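Local coordinates for protein WYL1 (Ruminococcus sp., PDB 6OAW) that modulates a Type VI-D CRISPR-Cas system as a WYL-domain accessory protein, probably by influencing the activity of its RNA-targeting effector, at residues Trp93-Ile98 and Tyr113-Leu118; Val312-Lys317 and Thr342-Ile347; Glu320-Ile325 and Lys354-Lys359. All blocks are in the same frame, centred on the assembly; numbering follows the deposited sequence.

Contact 1. Residues Trp93-Ile98 and Tyr113-Leu118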
loop_
_atom_site.group_PDB
_atom_site.type_symbol
_atom_site.label_atom_id
_atom_site.label_comp_id
_atom_site.label_asym_id
_atom_site.label_seq_id
_atom_site.Cartn_x
_atom_site.Cartn_y
_atom_site.Cartn_z
ATOM N N TRP B 93 -20.176 12.350 -2.918
ATOM C CA TRP B 93 -20.505 10.933 -2.639
ATOM C C TRP B 93 -20.597 10.729 -1.128
ATOM O O TRP B 93 -21.386 9.856 -0.709
ATOM C CB TRP B 93 -19.535 9.947 -3.297
ATOM C CG TRP B 93 -18.173 9.889 -2.689
ATOM C CD1 TRP B 93 -17.079 10.609 -3.083
ATOM C CD2 TRP B 93 -17.711 8.988 -1.666
ATOM N NE1 TRP B 93 -15.993 10.266 -2.327
ATOM C CE2 TRP B 93 -16.344 9.264 -1.461
ATOM C CE3 TRP B 93 -18.306 7.963 -0.912
ATOM C CZ2 TRP B 93 -15.579 8.570 -0.523
ATOM C CZ3 TRP B 93 -17.557 7.286 0.031
ATOM C CH2 TRP B 93 -16.207 7.589 0.226
ATOM N N GLN B 94 -19.773 11.436 -0.353
ATOM C CA GLN B 94 -19.677 11.202 1.109
ATOM C C GLN B 94 -20.930 11.774 1.764
ATOM O O GLN B 94 -21.379 11.177 2.726
ATOM C CB GLN B 94 -18.405 11.780 1.722
ATOM C CG GLN B 94 -17.167 11.174 1.114
ATOM C CD GLN B 94 -15.920 11.624 1.805
ATOM O OE1 GLN B 94 -15.724 11.331 2.981
ATOM N NE2 GLN B 94 -15.041 12.275 1.050
ATOM N N ILE B 95 -21.519 12.821 1.191
ATOM C CA ILE B 95 -22.821 13.377 1.655
ATOM C C ILE B 95 -23.928 12.401 1.259
ATOM O O ILE B 95 -24.719 12.053 2.132
ATOM C CB ILE B 95 -23.066 14.791 1.114
ATOM C CG1 ILE B 95 -21.948 15.732 1.563
ATOM C CG2 ILE B 95 -24.445 15.305 1.500
ATOM C CD1 ILE B 95 -21.732 15.812 3.059
ATOM N N GLU B 96 -23.946 11.929 0.019
ATOM C CA GLU B 96 -25.003 11.021 -0.497
ATOM C C GLU B 96 -24.955 9.648 0.191
ATOM O O GLU B 96 -25.994 8.992 0.246
ATOM C CB GLU B 96 -24.907 10.961 -2.014
ATOM C CG GLU B 96 -25.433 12.254 -2.631
ATOM C CD GLU B 96 -25.138 12.475 -4.091
ATOM O OE1 GLU B 96 -24.363 11.674 -4.666
ATOM O OE2 GLU B 96 -25.681 13.451 -4.637
ATOM N N GLU B 97 -23.809 9.244 0.728
ATOM C CA GLU B 97 -23.639 7.960 1.436
ATOM C C GLU B 97 -24.364 8.002 2.790
ATOM O O GLU B 97 -24.656 6.955 3.325
ATOM C CB GLU B 97 -22.145 7.693 1.636
ATOM C CG GLU B 97 -21.839 6.374 2.298
ATOM C CD GLU B 97 -20.348 6.123 2.471
ATOM O OE1 GLU B 97 -19.660 6.986 3.034
ATOM O OE2 GLU B 97 -19.879 5.064 2.034
ATOM N N ILE B 98 -24.618 9.174 3.359
ATOM C CA ILE B 98 -25.298 9.278 4.679
ATOM C C ILE B 98 -26.619 8.481 4.638
ATOM O O ILE B 98 -27.425 8.661 3.717
ATOM C CB ILE B 98 -25.508 10.744 5.061
ATOM C CG1 ILE B 98 -24.170 11.466 5.213
ATOM C CG2 ILE B 98 -26.379 10.850 6.324
ATOM C CD1 ILE B 98 -24.322 12.978 5.367
ATOM N N TYR B 113 -20.939 17.642 10.586
ATOM C CA TYR B 113 -19.860 16.835 11.203
ATOM C C TYR B 113 -18.855 16.419 10.123
ATOM O O TYR B 113 -17.648 16.478 10.401
ATOM C CB TYR B 113 -20.407 15.603 11.940
ATOM C CG TYR B 113 -19.396 14.500 12.165
ATOM C CD1 TYR B 113 -18.522 14.543 13.247
ATOM C CD2 TYR B 113 -19.277 13.426 11.298
ATOM C CE1 TYR B 113 -17.586 13.547 13.479
ATOM C CE2 TYR B 113 -18.334 12.428 11.506
ATOM C CZ TYR B 113 -17.497 12.473 12.614
ATOM O OH TYR B 113 -16.517 11.522 12.804
ATOM N N LEU B 114 -19.329 15.968 8.952
ATOM C CA LEU B 114 -18.447 15.523 7.836
ATOM C C LEU B 114 -17.680 16.720 7.235
ATOM O O LEU B 114 -16.468 16.604 6.962
ATOM C CB LEU B 114 -19.278 14.839 6.743
ATOM C CG LEU B 114 -19.650 13.378 6.983
ATOM C CD1 LEU B 114 -20.639 12.902 5.929
ATOM C CD2 LEU B 114 -18.423 12.479 6.955
ATOM N N ILE B 115 -18.369 17.799 6.903
ATOM C CA ILE B 115 -17.729 19.006 6.300
ATOM C C ILE B 115 -16.599 19.444 7.237
ATOM O O ILE B 115 -15.475 19.555 6.759
ATOM C CB ILE B 115 -18.749 20.132 6.054
ATOM C CG1 ILE B 115 -19.814 19.722 5.033
ATOM C CG2 ILE B 115 -18.057 21.416 5.649
ATOM C CD1 ILE B 115 -19.268 18.923 3.890
ATOM N N SER B 116 -16.871 19.599 8.532
ATOM C CA SER B 116 -15.878 20.090 9.518
ATOM C C SER B 116 -14.670 19.151 9.609
ATOM O O SER B 116 -13.571 19.667 9.792
ATOM C CB SER B 116 -16.472 20.311 10.878
ATOM O OG SER B 116 -15.440 20.379 11.856
ATOM N N LYS B 117 -14.857 17.832 9.553
ATOM C CA LYS B 117 -13.749 16.857 9.748
ATOM C C LYS B 117 -12.935 16.782 8.446
ATOM O O LYS B 117 -11.692 16.623 8.529
ATOM C CB LYS B 117 -14.321 15.523 10.247
ATOM C CG LYS B 117 -13.495 14.266 10.006
ATOM C CD LYS B 117 -13.968 13.054 10.854
ATOM N N LEU B 118 -13.583 16.898 7.290
ATOM C CA LEU B 118 -12.860 16.924 5.994
ATOM C C LEU B 118 -12.089 18.256 5.861
ATOM O O LEU B 118 -10.935 18.215 5.433
ATOM C CB LEU B 118 -13.831 16.673 4.836
ATOM C CG LEU B 118 -14.414 15.255 4.765
ATOM C CD1 LEU B 118 -15.477 15.161 3.685
ATOM C CD2 LEU B 118 -13.324 14.212 4.551
#
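Gln94 and Leu118 both set CG beside the backbone N (chi1 -60° and -69°); the glutamine chain then runs extended, and the two side chains meet tip to tip. The pair belongs to a helix-loop-helix unit in which short helix 92-96 leans on long helix 104-122. Leu118 CD1 comes against the flat amide of Gln94, 3.9 Å from OE1. NE2 of that amide donates to Phe90 O, just before helix 92-96, and Gln94 CG lies over the centre of the Trp93 ring. An alanine here would probably leave Leu118 CD1 facing a gap and Phe90 O without its side-chain donor. The rest is mostly aliphatic, and no hydrogen bond joins the two segments. Ile95 and Ile115 cross at about a right angle, their CD1 atoms 4.1 Å apart, and Tyr152 and Val156 of helix 151-156 touch this side. Leu114 also packs on Tyr113 of the second subunit, so this part of the helix pair belongs to the dimer interface. Leu114 CD1 is the common meeting point at the other end: it lies 3.7 Å from Gln94 O, and Ile98 CD1 reaches tip to tip to within 3.7 Å of it.

Contact 2. Residues Val312-Lys317 and Thr342-Ile347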
loop_
_atom_site.group_PDB
_atom_site.type_symbol
_atom_site.label_atom_id
_atom_site.label_comp_id
_atom_site.label_asym_id
_atom_site.label_seq_id
_atom_site.Cartn_x
_atom_site.Cartn_y
_atom_site.Cartn_z
ATOM N N VAL B 312 9.321 -30.260 -9.563
ATOM C CA VAL B 312 10.202 -29.408 -8.712
ATOM C C VAL B 312 10.663 -30.210 -7.502
ATOM O O VAL B 312 9.814 -30.664 -6.760
ATOM C CB VAL B 312 9.503 -28.112 -8.264
ATOM C CG1 VAL B 312 10.489 -27.189 -7.584
ATOM C CG2 VAL B 312 8.865 -27.413 -9.438
ATOM N N TYR B 313 11.978 -30.358 -7.338
ATOM C CA TYR B 313 12.589 -30.952 -6.127
ATOM C C TYR B 313 12.621 -29.866 -5.058
ATOM O O TYR B 313 13.236 -28.804 -5.320
ATOM C CB TYR B 313 13.989 -31.486 -6.396
ATOM C CG TYR B 313 14.613 -32.158 -5.206
ATOM C CD1 TYR B 313 14.379 -33.494 -4.945
ATOM C CD2 TYR B 313 15.432 -31.458 -4.335
ATOM C CE1 TYR B 313 14.928 -34.118 -3.841
ATOM C CE2 TYR B 313 16.005 -32.073 -3.235
ATOM C CZ TYR B 313 15.740 -33.403 -2.979
ATOM O OH TYR B 313 16.313 -34.030 -1.899
ATOM N N LEU B 314 11.933 -30.104 -3.937
ATOM C CA LEU B 314 11.980 -29.207 -2.751
ATOM C C LEU B 314 12.829 -29.883 -1.679
ATOM O O LEU B 314 12.626 -31.079 -1.451
ATOM C CB LEU B 314 10.572 -28.964 -2.214
ATOM C CG LEU B 314 9.579 -28.370 -3.200
ATOM C CD1 LEU B 314 8.246 -28.179 -2.524
ATOM C CD2 LEU B 314 10.059 -27.057 -3.734
ATOM N N THR B 315 13.772 -29.159 -1.082
ATOM C CA THR B 315 14.426 -29.575 0.179
ATOM C C THR B 315 13.468 -29.285 1.331
ATOM O O THR B 315 12.386 -28.726 1.077
ATOM C CB THR B 315 15.749 -28.837 0.408
ATOM O OG1 THR B 315 15.381 -27.462 0.433
ATOM C CG2 THR B 315 16.797 -29.121 -0.649
ATOM N N GLU B 316 13.876 -29.641 2.544
ATOM C CA GLU B 316 13.135 -29.286 3.784
ATOM C C GLU B 316 13.009 -27.764 3.841
ATOM O O GLU B 316 11.883 -27.266 4.024
ATOM C CB GLU B 316 13.848 -29.835 5.019
ATOM C CG GLU B 316 13.882 -31.345 5.064
ATOM C CD GLU B 316 14.570 -31.874 6.303
ATOM O OE1 GLU B 316 14.121 -31.514 7.416
ATOM O OE2 GLU B 316 15.586 -32.585 6.140
ATOM N N LYS B 317 14.124 -27.063 3.657
ATOM C CA LYS B 317 14.147 -25.580 3.598
ATOM C C LYS B 317 13.181 -25.092 2.504
ATOM O O LYS B 317 12.496 -24.079 2.736
ATOM C CB LYS B 317 15.581 -25.090 3.383
ATOM C CG LYS B 317 15.702 -23.606 3.075
ATOM C CD LYS B 317 17.067 -23.022 3.343
ATOM C CE LYS B 317 17.303 -21.767 2.524
ATOM N NZ LYS B 317 18.663 -21.212 2.707
ATOM N N THR B 342 11.993 -34.498 -2.084
ATOM C CA THR B 342 11.386 -35.300 -3.180
ATOM C C THR B 342 10.964 -34.388 -4.332
ATOM O O THR B 342 10.855 -33.165 -4.120
ATOM C CB THR B 342 10.180 -36.153 -2.743
ATOM O OG1 THR B 342 9.127 -35.320 -2.253
ATOM C CG2 THR B 342 10.533 -37.218 -1.728
ATOM N N VAL B 343 10.761 -34.987 -5.504
ATOM C CA VAL B 343 10.152 -34.322 -6.689
ATOM C C VAL B 343 8.655 -34.154 -6.426
ATOM O O VAL B 343 7.996 -35.138 -6.142
ATOM C CB VAL B 343 10.412 -35.128 -7.978
ATOM C CG1 VAL B 343 9.671 -34.532 -9.179
ATOM C CG2 VAL B 343 11.907 -35.226 -8.241
ATOM N N ASN B 344 8.165 -32.925 -6.535
ATOM C CA ASN B 344 6.731 -32.580 -6.396
ATOM C C ASN B 344 6.223 -32.153 -7.764
ATOM O O ASN B 344 6.984 -31.519 -8.522
ATOM C CB ASN B 344 6.531 -31.473 -5.362
ATOM C CG ASN B 344 6.984 -31.890 -3.978
ATOM O OD1 ASN B 344 6.172 -32.313 -3.181
ATOM N ND2 ASN B 344 8.262 -31.782 -3.681
ATOM N N GLU B 345 4.990 -32.509 -8.075
ATOM C CA GLU B 345 4.332 -32.179 -9.358
ATOM C C GLU B 345 3.436 -30.963 -9.131
ATOM O O GLU B 345 2.512 -31.023 -8.313
ATOM C CB GLU B 345 3.542 -33.373 -9.891
ATOM C CG GLU B 345 4.452 -34.538 -10.220
ATOM C CD GLU B 345 3.886 -35.570 -11.178
ATOM O OE1 GLU B 345 2.663 -35.699 -11.229
ATOM O OE2 GLU B 345 4.685 -36.200 -11.888
ATOM N N PHE B 346 3.701 -29.900 -9.870
ATOM C CA PHE B 346 2.885 -28.674 -9.849
ATOM C C PHE B 346 2.052 -28.720 -11.110
ATOM O O PHE B 346 2.572 -29.253 -12.106
ATOM C CB PHE B 346 3.787 -27.456 -9.645
ATOM C CG PHE B 346 4.314 -27.365 -8.239
ATOM C CD1 PHE B 346 5.510 -27.957 -7.898
ATOM C CD2 PHE B 346 3.600 -26.700 -7.245
ATOM C CE1 PHE B 346 6.000 -27.881 -6.596
ATOM C CE2 PHE B 346 4.085 -26.629 -5.943
ATOM C CZ PHE B 346 5.274 -27.236 -5.615
ATOM N N ILE B 347 0.791 -28.312 -11.016
ATOM C CA ILE B 347 -0.185 -28.356 -12.141
ATOM C C ILE B 347 -0.539 -26.928 -12.547
ATOM O O ILE B 347 -1.256 -26.759 -13.555
ATOM C CB ILE B 347 -1.437 -29.187 -11.780
ATOM C CG1 ILE B 347 -2.123 -28.721 -10.495
ATOM C CG2 ILE B 347 -1.107 -30.675 -11.716
ATOM C CD1 ILE B 347 -3.619 -29.102 -10.456
#
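Val312 O receives Asn344 N at 2.8 Å in the shortest hydrogen bond between these strands. The return bond runs from Val312 N to Asn344 O at 2.9 Å. Together the two bonds make Val312 and Asn344 an antiparallel hydrogen-bonded pair. A third bond, Leu314 N to Thr342 O at 3.3 Å, is longer and less straight, with 156° at the hydrogen. Thr342 O is also approached by the CA-H of Tyr313. This ladder joins edge strand 342-346 to strand 310-314, the middle strand of a three-stranded antiparallel sheet near the C-terminus; on its other side Tyr313 bonds through its backbone to Val365.

Val312, Leu314, Asn344 and Phe346 make the buried part of one face, with exposed Thr342 at its end. Val312 crosses Phe346 at about a right angle, with CG2 3.7 Å from CD1 of the ring, and Leu314 CD1 lies at the edge of that ring. Asn344 crosses Leu314 in the same way, ND2 resting 3.7 Å from Leu314 CG. Phe357 of helix 350-357 closes on this face, edge-to-face with Phe346. On the other face Tyr313 and Val343 form the non-hydrogen-bonded pair, and Tyr313 CE1 comes 3.4 Å from Thr342 N.

The backbone bonds set the register of the edge strand, while the buried side chains add apolar contacts. The buried Asn344 amide is not left unmet: OD1 accepts from Lys339 N and ND2 has a partner outside the two segments, which probably offsets the cost of burying it.

Contact 3. Residues Glu320-Ile325 and Lys354-Lys359. Unlike the reference sequence in segment 320-325: Arg323 (reference Gly).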
loop_
_atom_site.group_PDB
_atom_site.type_symbol
_atom_site.label_atom_id
_atom_site.label_comp_id
_atom_site.label_asym_id
_atom_site.label_seq_id
_atom_site.Cartn_x
_atom_site.Cartn_y
_atom_site.Cartn_z
ATOM N N GLU B 320 9.614 -25.231 3.734
ATOM C CA GLU B 320 9.435 -24.128 4.724
ATOM C C GLU B 320 9.248 -22.816 3.951
ATOM O O GLU B 320 8.363 -22.026 4.347
ATOM C CB GLU B 320 10.572 -24.075 5.752
ATOM C CG GLU B 320 10.319 -23.098 6.887
HETATM N N MSE B 321 9.983 -22.614 2.848
HETATM C CA MSE B 321 9.899 -21.342 2.067
HETATM C C MSE B 321 8.538 -21.330 1.361
HETATM O O MSE B 321 7.870 -20.276 1.286
HETATM C CB MSE B 321 11.064 -21.229 1.080
HETATM C CG MSE B 321 12.405 -20.919 1.737
HETATM SE SE MSE B 321 13.919 -21.116 0.461
HETATM C CE MSE B 321 13.545 -19.799 -0.946
ATOM N N PHE B 322 8.135 -22.496 0.864
ATOM C CA PHE B 322 6.836 -22.688 0.167
ATOM C C PHE B 322 5.699 -22.303 1.121
ATOM O O PHE B 322 4.758 -21.618 0.684
ATOM C CB PHE B 322 6.727 -24.122 -0.353
ATOM C CG PHE B 322 5.485 -24.376 -1.162
ATOM C CD1 PHE B 322 4.311 -24.745 -0.536
ATOM C CD2 PHE B 322 5.501 -24.243 -2.544
ATOM C CE1 PHE B 322 3.159 -24.988 -1.274
ATOM C CE2 PHE B 322 4.357 -24.497 -3.277
ATOM C CZ PHE B 322 3.178 -24.834 -2.640
ATOM N N ARG B 323 5.786 -22.739 2.375
ATOM C CA ARG B 323 4.754 -22.473 3.409
ATOM C C ARG B 323 4.641 -20.955 3.643
ATOM O O ARG B 323 3.500 -20.478 3.835
ATOM C CB ARG B 323 5.065 -23.240 4.706
ATOM C CG ARG B 323 4.073 -22.995 5.851
ATOM N N LYS B 324 5.759 -20.224 3.645
ATOM C CA LYS B 324 5.819 -18.796 4.089
ATOM C C LYS B 324 5.563 -17.850 2.908
ATOM O O LYS B 324 5.017 -16.781 3.146
ATOM C CB LYS B 324 7.179 -18.426 4.708
ATOM C CG LYS B 324 7.450 -18.905 6.131
ATOM N N ILE B 325 5.927 -18.217 1.675
ATOM C CA ILE B 325 5.836 -17.295 0.506
ATOM C C ILE B 325 4.602 -17.675 -0.326
ATOM O O ILE B 325 4.628 -18.673 -1.089
ATOM C CB ILE B 325 7.166 -17.319 -0.286
ATOM C CG1 ILE B 325 8.362 -16.937 0.596
ATOM C CG2 ILE B 325 7.103 -16.448 -1.537
ATOM C CD1 ILE B 325 9.682 -17.210 -0.058
ATOM N N LYS B 354 7.850 -21.347 -12.701
ATOM C CA LYS B 354 9.154 -20.703 -12.996
ATOM C C LYS B 354 9.271 -19.375 -12.217
ATOM O O LYS B 354 10.293 -19.140 -11.526
ATOM C CB LYS B 354 9.174 -20.420 -14.499
ATOM C CG LYS B 354 10.427 -20.708 -15.271
ATOM C CD LYS B 354 10.727 -19.639 -16.289
ATOM C CE LYS B 354 9.704 -19.516 -17.392
ATOM N NZ LYS B 354 9.723 -18.151 -17.964
ATOM N N TYR B 355 8.251 -18.512 -12.297
ATOM C CA TYR B 355 8.253 -17.205 -11.585
ATOM C C TYR B 355 8.261 -17.445 -10.070
ATOM O O TYR B 355 8.743 -16.584 -9.341
ATOM C CB TYR B 355 7.085 -16.279 -11.952
ATOM C CG TYR B 355 7.068 -15.744 -13.360
ATOM C CD1 TYR B 355 8.204 -15.741 -14.151
ATOM C CD2 TYR B 355 5.918 -15.187 -13.885
ATOM C CE1 TYR B 355 8.191 -15.203 -15.429
ATOM C CE2 TYR B 355 5.880 -14.663 -15.163
ATOM C CZ TYR B 355 7.023 -14.670 -15.935
ATOM O OH TYR B 355 6.998 -14.125 -17.187
ATOM N N TYR B 356 7.825 -18.608 -9.589
ATOM C CA TYR B 356 7.838 -18.869 -8.130
ATOM C C TYR B 356 9.188 -19.419 -7.663
ATOM O O TYR B 356 9.706 -18.971 -6.620
ATOM C CB TYR B 356 6.753 -19.850 -7.732
ATOM C CG TYR B 356 6.609 -19.979 -6.247
ATOM C CD1 TYR B 356 6.063 -18.960 -5.490
ATOM C CD2 TYR B 356 7.086 -21.094 -5.579
ATOM C CE1 TYR B 356 5.927 -19.084 -4.121
ATOM C CE2 TYR B 356 6.989 -21.212 -4.203
ATOM C CZ TYR B 356 6.388 -20.213 -3.472
ATOM O OH TYR B 356 6.261 -20.328 -2.111
ATOM N N PHE B 357 9.722 -20.406 -8.390
ATOM C CA PHE B 357 10.909 -21.159 -7.934
ATOM C C PHE B 357 12.208 -20.540 -8.474
ATOM O O PHE B 357 13.270 -21.013 -8.064
ATOM C CB PHE B 357 10.742 -22.632 -8.253
ATOM C CG PHE B 357 9.712 -23.315 -7.404
ATOM C CD1 PHE B 357 9.916 -23.463 -6.046
ATOM C CD2 PHE B 357 8.555 -23.837 -7.971
ATOM C CE1 PHE B 357 8.971 -24.128 -5.280
ATOM C CE2 PHE B 357 7.603 -24.467 -7.192
ATOM C CZ PHE B 357 7.820 -24.627 -5.853
ATOM N N ASN B 358 12.146 -19.505 -9.313
ATOM C CA ASN B 358 13.383 -18.858 -9.819
ATOM C C ASN B 358 14.234 -18.306 -8.661
ATOM O O ASN B 358 15.449 -18.203 -8.865
ATOM C CB ASN B 358 13.110 -17.790 -10.880
ATOM C CG ASN B 358 12.241 -16.642 -10.416
ATOM O OD1 ASN B 358 11.955 -16.528 -9.224
ATOM N ND2 ASN B 358 11.863 -15.788 -11.358
ATOM N N LYS B 359 13.653 -17.990 -7.491
ATOM C CA LYS B 359 14.420 -17.493 -6.321
ATOM C C LYS B 359 14.796 -18.614 -5.348
ATOM O O LYS B 359 15.367 -18.321 -4.329
ATOM C CB LYS B 359 13.644 -16.409 -5.585
ATOM C CG LYS B 359 12.253 -16.826 -5.112
ATOM C CD LYS B 359 11.551 -15.800 -4.327
ATOM C CE LYS B 359 10.111 -16.175 -4.116
ATOM N NZ LYS B 359 9.432 -16.366 -5.413
#
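Tyr356 supplies the polar link between the two segments: its OH donates to Ile325 O at 2.5 Å, a short bond that lies in the carbonyl plane on a lone pair. Ile325 is the residue at which helix 316-324 gives way to non-helical backbone, so the phenol meets a carbonyl just beyond the C-terminal end of that helix. A second polar bond stays within 354-359. Lys359 bends at chi4 (-58°) to bring NZ to 2.9 Å from Tyr356 O.

Among the aromatic groups, Phe322 and Tyr356 cross at about a right angle, their ring planes 78° apart, with Phe322 CD2 3.8 Å from Tyr356 CE2. Phe357 CZ sits at the edge of the Phe322 ring, and Tyr356 CD2 covers one face of the Phe357 ring, over its centre. Phe360 meets both Tyr356 and Phe357, extending this aromatic group.

Contacts of Ile325 complete the joint. Its CG2 lies 3.9 Å from Tyr356 CE1 and 4.0 Å from Lys359 CE, the isoleucine and lysine sliding past each other in opposite directions. Lys359 also packs on Asn358 of the second subunit, so the turn after helix 350-357 takes part in the dimer interface.

Helix 316-324 is thus joined to helix 350-357 mainly by apolar and aromatic surfaces, with a single directional bond that probably fixes the Tyr356 hydroxyl just past the helix end.

Overall arrangement
Contacts 2 and 3 are neighbours, their centres about 10 Å apart: segment 312-317 of contact 2 runs on into helix 316-324, which carries contact 3, and strand 342-346 leads on to helix 350-357. They meet through Phe346 and Phe322, whose CE2 atoms are 3.4 Å apart, so the sheet face and the helix joint form one apolar layer. Contact 1 stands alone in the N-terminal helical part, its centre about 54 Å from that of contact 2. It is the most buried of the three and has no hydrogen bond across it; contact 2 relies on strand bonding, contact 3 on aromatic packing with one tyrosine hydroxyl bond, both partly buried. Contacts 1 and 3 both touch the second subunit.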